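Local coordinates for serine-rich secreted cell wall anchored (LPXTG-motif ) protein (Lactobacillus reuteri ATCC 53608, PDB 5NXK) that probably mediates adhesion of the bacterium to its gut host, through the beta-solenoid binding region of a serine-rich repeat protein anchored in the cell wall, at residues A[124-127]-A[128-132]. Numbering follows the deposited sequence.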
ATOM      1  N   LEU A 124      -5.916  -1.999  -1.230  1.00 23.23           N
ATOM      2  CA  LEU A 124      -5.717  -0.938  -0.252  1.00 21.72           C
ATOM      3  C   LEU A 124      -6.315   0.355  -0.775  1.00 27.69           C
ATOM      4  O   LEU A 124      -5.882   0.885  -1.805  1.00 24.24           O
ATOM      5  CB  LEU A 124      -4.231  -0.740   0.052  1.00 24.43           C
ATOM      6  CG  LEU A 124      -3.868   0.454   0.948  1.00 25.26           C
ATOM      7  CD1 LEU A 124      -4.431   0.247   2.364  1.00 22.34           C
ATOM      8  CD2 LEU A 124      -2.358   0.642   1.001  1.00 23.17           C
ATOM      9  N   ASN A 125      -7.307   0.876  -0.064  1.00 25.31           N
ATOM     10  CA  ASN A 125      -7.887   2.158  -0.435  1.00 26.77           C
ATOM     11  C   ASN A 125      -7.327   3.241   0.482  1.00 29.91           C
ATOM     12  O   ASN A 125      -7.225   3.046   1.696  1.00 29.25           O
ATOM     13  CB  ASN A 125      -9.415   2.115  -0.357  1.00 22.80           C
ATOM     14  CG  ASN A 125     -10.010   1.110  -1.313  1.00 27.93           C
ATOM     15  OD1 ASN A 125      -9.728   1.136  -2.508  1.00 28.01           O
ATOM     16  ND2 ASN A 125     -10.831   0.204  -0.793  1.00 32.00           N
ATOM     17  N   LEU A 126      -6.937   4.368  -0.106  1.00 23.91           N
ATOM     18  CA  LEU A 126      -6.355   5.464   0.640  1.00 19.71           C
ATOM     19  C   LEU A 126      -7.268   6.667   0.468  1.00 25.39           C
ATOM     20  O   LEU A 126      -7.450   7.166  -0.647  1.00 27.28           O
ATOM     21  CB  LEU A 126      -4.925   5.767   0.165  1.00 21.36           C
ATOM     22  CG  LEU A 126      -3.951   4.591   0.280  1.00 25.17           C
ATOM     23  CD1 LEU A 126      -2.581   4.964  -0.277  1.00 25.42           C
ATOM     24  CD2 LEU A 126      -3.844   4.115   1.741  1.00 23.61           C
ATOM     25  N   VAL A 127      -7.842   7.139   1.575  1.00 25.37           N
ATOM     26  CA  VAL A 127      -8.961   8.083   1.509  1.00 24.70           C
ATOM     27  C   VAL A 127      -8.675   9.328   2.361  1.00 25.48           C
ATOM     28  O   VAL A 127      -7.949   9.257   3.360  1.00 28.67           O
ATOM     29  CB  VAL A 127     -10.289   7.410   1.983  1.00 30.66           C
ATOM     30  CG1 VAL A 127     -11.486   8.331   1.754  1.00 30.18           C
ATOM     31  CG2 VAL A 127     -10.518   6.079   1.265  1.00 27.22           C
ATOM     32  N   GLY A 128      -9.245  10.461   1.960  1.00 29.36           N
ATOM     33  CA  GLY A 128      -9.063  11.721   2.665  1.00 31.93           C
ATOM     34  C   GLY A 128      -7.611  12.159   2.706  1.00 36.00           C
ATOM     35  O   GLY A 128      -6.859  11.957   1.744  1.00 33.71           O
ATOM     36  N   ASN A 129      -7.211  12.764   3.819  1.00 28.69           N
ATOM     37  CA  ASN A 129      -5.857  13.269   3.958  1.00 32.27           C
ATOM     38  C   ASN A 129      -4.987  12.239   4.644  1.00 34.35           C
ATOM     39  O   ASN A 129      -4.927  12.172   5.868  1.00 35.25           O
ATOM     40  CB  ASN A 129      -5.854  14.597   4.711  1.00 38.39           C
ATOM     41  CG  ASN A 129      -6.613  15.670   3.962  1.00 41.38           C
ATOM     42  OD1 ASN A 129      -6.473  15.804   2.751  1.00 46.11           O
ATOM     43  ND2 ASN A 129      -7.425  16.436   4.674  1.00 50.90           N
ATOM     44  N   THR A 130      -4.336  11.410   3.840  1.00 31.69           N
ATOM     45  CA  THR A 130      -3.611  10.274   4.386  1.00 27.57           C
ATOM     46  C   THR A 130      -2.128  10.379   4.044  1.00 33.56           C
ATOM     47  O   THR A 130      -1.741  10.642   2.890  1.00 29.50           O
ATOM     48  CB  THR A 130      -4.209   8.930   3.866  1.00 30.96           C
ATOM     49  OG1 THR A 130      -5.506   8.732   4.439  1.00 29.25           O
ATOM     50  CG2 THR A 130      -3.322   7.737   4.228  1.00 29.74           C
ATOM     51  N   THR A 131      -1.304  10.198   5.066  1.00 27.88           N
ATOM     52  CA  THR A 131       0.132  10.308   4.934  1.00 27.84           C
ATOM     53  C   THR A 131       0.787   9.039   5.435  1.00 32.34           C
ATOM     54  O   THR A 131       0.577   8.616   6.577  1.00 30.84           O
ATOM     55  CB  THR A 131       0.679  11.520   5.713  1.00 30.21           C
ATOM     56  OG1 THR A 131       0.027  12.705   5.243  1.00 31.83           O
ATOM     57  CG2 THR A 131       2.185  11.668   5.501  1.00 36.10           C
ATOM     58  N   LEU A 132       1.577   8.435   4.564  1.00 28.06           N
ATOM     59  CA  LEU A 132       2.254   7.187   4.859  1.00 32.31           C
ATOM     60  C   LEU A 132       3.761   7.419   4.919  1.00 34.63           C
ATOM     61  O   LEU A 132       4.328   8.017   4.000  1.00 28.98           O
ATOM     62  CB  LEU A 132       1.903   6.149   3.791  1.00 29.53           C
ATOM     63  CG  LEU A 132       0.398   5.982   3.515  1.00 26.60           C
ATOM     64  CD1 LEU A 132       0.196   4.992   2.394  1.00 24.48           C
ATOM     65  CD2 LEU A 132      -0.343   5.499   4.762  1.00 31.81           C
TER
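Thr130 reaches back across the bend at Gly128 and donates its hydroxyl to the backbone carbonyl of Val127. The bond from Thr130 OG1 to Val127 O is 2.7 Å long. OG1 approaches the carbonyl O off the C=O direction, at a C=O...donor angle of 149°, and is tilted out of the carbonyl plane. The chi1 of Thr130, -69°, sets OG1 beside its own backbone N and faces it to the bend. The methyl CG2 then lies anti to that N and comes within 4.4 Å of Leu126 CD2. Deeper in, Leu126 and Leu132 meet tip to tip, with their CD1 methyls 3.9 Å apart. Both are buried. The CB of Val127 points away from strand 129-132, and its side chain touches Thr101 and Lys103 before it in sequence and Ala172 after it.

The bend is a corner of the beta-solenoid. Strands 124-127 and 129-132 belong to two different parallel sheets, and their N-to-C directions differ by 122°. Gly128 makes the turn with a positive phi. Asp104 accepts a hydrogen bond from the backbone N of Asn129, and Leu163, on a strand of a third sheet, packs on Leu132.

The hydroxyl gives the Val127 carbonyl a partner inside the corner, and OG1 also receives a weak bond from Val105 N. The one hydrogen bond across the bend ties strand 129-132 back to the end of strand 124-127, and the leucine methyls touch on the inner side of the corner.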